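Local structure of putative NAD(P)H-flavin oxidoreductase (Streptococcus pyogenes serotype M1, 2HAY) at the interface of chains A and B. The protein binds flavin mononucleotide as a nitroreductase-family flavoprotein and probably uses it to transfer electrons from NAD(P)H to flavin or quinone acceptors. Residues are numbered along the deposited sequence; one frame, centred on the assembly and turned at random. Chains: chain A/B, Putative NAD(P)H-flavin oxidoreductase.

Contact 1: the interface of chains A and B. Residues chain A 142, 145-146, 149; chain B 142, 145-146, 149.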
# COMPACT_ATOMS: atom_id res chain seq x y z
N ASP A 142 -9.63 1.10 8.27
CA ASP A 142 -8.31 1.60 7.87
C ASP A 142 -7.30 0.45 7.63
O ASP A 142 -6.44 0.58 6.78
CB ASP A 142 -7.80 2.58 8.91
CG ASP A 142 -8.36 4.00 8.70
OD1 ASP A 142 -8.88 4.29 7.58
OD2 ASP A 142 -8.28 4.81 9.66
N ALA A 145 -8.26 -1.03 4.26
CA ALA A 145 -7.82 -0.00 3.33
C ALA A 145 -6.29 -0.00 3.06
O ALA A 145 -5.87 0.22 1.92
CB ALA A 145 -8.30 1.38 3.79
N LYS A 146 -5.48 -0.24 4.08
CA LYS A 146 -4.01 -0.34 3.95
C LYS A 146 -3.64 -1.44 2.98
O LYS A 146 -2.69 -1.28 2.22
CB LYS A 146 -3.35 -0.65 5.31
CG LYS A 146 -3.17 0.50 6.26
CD LYS A 146 -2.91 -0.05 7.68
CE LYS A 146 -2.78 1.03 8.70
NZ LYS A 146 -2.43 0.54 10.07
N TYR A 149 -3.49 -0.31 -0.65
CA TYR A 149 -2.32 0.47 -1.02
C TYR A 149 -1.18 -0.41 -1.54
O TYR A 149 -0.35 0.06 -2.31
CB TYR A 149 -1.84 1.37 0.14
CG TYR A 149 -2.76 2.54 0.41
CD1 TYR A 149 -2.44 3.82 -0.02
CD2 TYR A 149 -3.97 2.35 1.08
CE1 TYR A 149 -3.31 4.90 0.18
CE2 TYR A 149 -4.85 3.42 1.29
CZ TYR A 149 -4.51 4.67 0.85
OH TYR A 149 -5.35 5.71 1.14
N ASP B 142 -2.59 5.98 11.05
CA ASP B 142 -3.02 4.93 10.12
C ASP B 142 -2.97 5.48 8.69
O ASP B 142 -2.63 4.76 7.76
CB ASP B 142 -4.40 4.38 10.51
CG ASP B 142 -4.31 3.29 11.59
OD1 ASP B 142 -3.26 2.63 11.71
OD2 ASP B 142 -5.30 3.05 12.30
N ALA B 145 0.71 5.37 7.81
CA ALA B 145 0.97 3.93 7.70
C ALA B 145 0.46 3.39 6.35
O ALA B 145 1.16 2.58 5.70
CB ALA B 145 0.40 3.15 8.89
N LYS B 146 -0.71 3.87 5.88
CA LYS B 146 -1.23 3.46 4.56
C LYS B 146 -0.24 3.74 3.45
O LYS B 146 -0.06 2.90 2.56
CB LYS B 146 -2.53 4.16 4.20
CG LYS B 146 -3.75 3.68 4.97
CD LYS B 146 -4.95 4.54 4.68
CE LYS B 146 -6.10 4.13 5.56
NZ LYS B 146 -7.30 5.00 5.34
N TYR B 149 2.43 1.12 2.83
CA TYR B 149 1.96 -0.07 2.06
C TYR B 149 2.17 0.09 0.54
O TYR B 149 2.36 -0.91 -0.14
CB TYR B 149 0.51 -0.41 2.39
CG TYR B 149 0.34 -1.02 3.77
CD1 TYR B 149 0.37 -0.21 4.93
CD2 TYR B 149 0.16 -2.38 3.92
CE1 TYR B 149 0.24 -0.77 6.20
CE2 TYR B 149 0.03 -2.95 5.21
CZ TYR B 149 0.07 -2.15 6.32
OH TYR B 149 -0.07 -2.70 7.58
O HOH W 1 -7.67 5.13 2.43
O HOH W 2 -7.72 4.47 12.14
O HOH W 3 -0.06 -0.69 9.64
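A:Lys146 lies across B:Lys146, B:Tyr149 and B:Asp142 where helix 137-161 of chain A packs against its counterpart, helix 137-162, of chain B around the two-fold axis. Its CB sits over the centre of the B:Tyr149 ring, 3.7 Å from the ring centroid in a CH-pi contact. CG, turned anti to the carbonyl carbon (chi1 -79°), comes up against CG of B:Lys146 at 3.5 Å. This pair is tighter than ordinary van der Waals packing, and here the two lysines cross at about a right angle. The chain then runs extended, so that CD passes the CE1 rim of B:Tyr149 at 3.6 Å and CE rests beside the methyl CB of B:Ala145. At the tip, the ammonium NZ forms a salt bridge with carboxylate OD1 of B:Asp142 at 2.8 Å, approaching from above the carboxylate plane, 53° out of it. NZ also holds water 3 at 2.7 Å. This water lies in the plane of the B:Tyr149 ring and reaches its phenol OH, linking the lysine to the tyrosine whose face it crosses.

B:Lys146 follows the same course over A:Tyr149 to A:Asp142, with water 1 in the equivalent position. The two aspartates meet near the axis with their carboxylate planes 74° apart. Their OD2 atoms are 4.4 Å from each other, and water 2 bridges them; the paired ammonium groups would also ease the like charges. Close to the axis at the tyrosine end, the CB atoms of A:Tyr149 and B:Tyr149 touch. The site thus clamps the two long helices together through reciprocal salt bridges and lysine-tyrosine packing, as expected for the dimer typical of nitroreductases.

Contact 2: the interface of chains A and B. Residues chain A 43, 45, 52, 108; chain B 212-214, 219.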
# COMPACT_ATOMS: atom_id res chain seq x y z
N TRP A 43 -5.13 -7.99 -8.32
CA TRP A 43 -5.81 -9.22 -7.87
C TRP A 43 -4.87 -10.24 -7.21
O TRP A 43 -5.27 -10.96 -6.27
CB TRP A 43 -6.56 -9.83 -9.05
CG TRP A 43 -7.08 -11.24 -8.86
CD1 TRP A 43 -8.02 -11.67 -7.96
CD2 TRP A 43 -6.72 -12.39 -9.64
NE1 TRP A 43 -8.25 -13.02 -8.11
CE2 TRP A 43 -7.45 -13.49 -9.12
CE3 TRP A 43 -5.83 -12.61 -10.71
CZ2 TRP A 43 -7.33 -14.79 -9.65
CZ3 TRP A 43 -5.70 -13.90 -11.23
CH2 TRP A 43 -6.45 -14.98 -10.69
N SER A 45 -2.07 -9.42 -5.68
CA SER A 45 -1.38 -8.79 -4.54
C SER A 45 -1.64 -9.57 -3.28
O SER A 45 -2.70 -10.19 -3.14
CB SER A 45 -1.75 -7.33 -4.33
OG SER A 45 -1.34 -6.55 -5.43
N GLU A 52 -8.28 -10.69 1.35
CA GLU A 52 -8.70 -10.11 0.07
C GLU A 52 -10.00 -9.34 0.26
O GLU A 52 -10.92 -9.47 -0.54
CB GLU A 52 -8.87 -11.21 -1.01
CG GLU A 52 -7.61 -11.96 -1.38
CD GLU A 52 -7.92 -13.13 -2.29
OE1 GLU A 52 -7.83 -14.30 -1.82
OE2 GLU A 52 -8.26 -12.90 -3.47
N ARG A 108 -9.06 -21.06 1.82
CA ARG A 108 -7.68 -21.51 1.92
C ARG A 108 -7.55 -22.99 2.28
O ARG A 108 -6.43 -23.51 2.38
CB ARG A 108 -6.93 -20.63 2.94
CG ARG A 108 -5.97 -19.61 2.33
CD ARG A 108 -6.10 -18.22 2.96
NE ARG A 108 -6.97 -17.35 2.17
CZ ARG A 108 -6.59 -16.69 1.08
NH1 ARG A 108 -5.34 -16.78 0.63
NH2 ARG A 108 -7.46 -15.93 0.43
N VAL B 212 -3.65 -19.23 -3.52
CA VAL B 212 -5.11 -19.13 -3.53
C VAL B 212 -5.60 -17.67 -3.54
O VAL B 212 -5.12 -16.82 -2.76
CB VAL B 212 -5.75 -19.93 -2.38
CG1 VAL B 212 -7.16 -19.40 -2.05
CG2 VAL B 212 -5.81 -21.41 -2.72
N ARG B 213 -6.56 -17.40 -4.43
CA ARG B 213 -7.23 -16.11 -4.52
C ARG B 213 -8.72 -16.34 -4.69
O ARG B 213 -9.13 -17.43 -5.08
CB ARG B 213 -6.65 -15.26 -5.66
CG ARG B 213 -5.23 -14.70 -5.43
CD ARG B 213 -5.18 -13.63 -4.34
NE ARG B 213 -3.83 -13.07 -4.16
CZ ARG B 213 -2.83 -13.69 -3.54
NH1 ARG B 213 -3.01 -14.89 -2.98
NH2 ARG B 213 -1.63 -13.11 -3.44
N LYS B 214 -9.53 -15.33 -4.37
CA LYS B 214 -10.95 -15.30 -4.72
C LYS B 214 -11.08 -15.33 -6.24
O LYS B 214 -10.18 -14.83 -6.93
CB LYS B 214 -11.62 -14.00 -4.24
CG LYS B 214 -11.89 -13.87 -2.74
CD LYS B 214 -12.40 -12.43 -2.43
CE LYS B 214 -12.89 -12.27 -1.00
NZ LYS B 214 -13.34 -10.89 -0.73
N VAL B 219 -13.54 -9.81 -7.25
CA VAL B 219 -12.58 -8.75 -6.89
C VAL B 219 -12.58 -7.58 -7.90
O VAL B 219 -12.64 -6.43 -7.52
CB VAL B 219 -11.15 -9.36 -6.70
CG1 VAL B 219 -10.07 -8.27 -6.56
CG2 VAL B 219 -11.13 -10.33 -5.48
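The indole of A:Trp43 turns its N-H edge towards the backbone of B:Lys214, while the carboxylate of A:Glu52 reaches the same chain segment. With CG of the tryptophan anti to its own backbone nitrogen (chi1 168°), NE1 donates to B:Lys214 O at 2.9 Å. The bond is nearly straight, 166° at the hydrogen, and the carbonyl oxygen lies in the ring plane. B:Arg213 passes one indole face near the rim, its CB 3.7 Å from NE1. Its guanidinium plane stands 74° from the ring, so the two groups do not stack.

A:Glu52 crosses B:Arg213 at about a right angle, placing its carboxylate carbon CD 3.5 Å from the arginine CD. OE2 accepts the backbone N-H of B:Lys214 at 2.9 Å, on the syn side and slightly out of the carboxylate plane. The other oxygen, OE1, uses its anti lone pair for a salt bridge within chain A to NH2 of A:Arg108 at 2.8 Å. The arginine donates in its guanidinium plane, which should hold the glutamate carboxylate in orientation; one guanidinium face is turned to CG1 of B:Val212. The extended B:Lys214 side chain runs alongside A:Glu52 and delivers NZ to the glutamate backbone O at 2.8 Å, from above the carbonyl plane. A:Glu52 is therefore gripped at both its carboxylate and its main chain.

B:Arg213, bent at its second torsion, folds its NH1 back onto B:Val212 O at 2.9 Å. NE bonds weakly to the carbonyl oxygens of both A:Trp43 and A:Ser45, and NH2 weakly to that of A:Ser45. B:Val219 packs its CB against CD1 of the indole. In the fold, residues 212-214 of chain B, including FMN-binding B:Arg213, and B:Val219 beyond 3-10 helix 216-218 lie against the C-terminal end of helix 32-43, the A:Glu52 loop before strand 54-59, and A:Arg108 just after helix 99-107.

The C-alpha centres of contact 1 and contact 2 are about 18 Å apart, and the two share no residues. Contact 1 joins the same helix from both subunits on the two-fold axis. Contact 2 lies away from that axis, joins different segments of the two chains and recurs with the chains exchanged. Together they secure the central helices and the C-terminal region of one subunit against its partner. Arg213, present in contact 2 as B:Arg213, and Tyr149, present in contact 1 as A:Tyr149 and B:Tyr149, both belong to the flavin pocket, so dimer assembly is probably coupled to the shaping of the FMN sites.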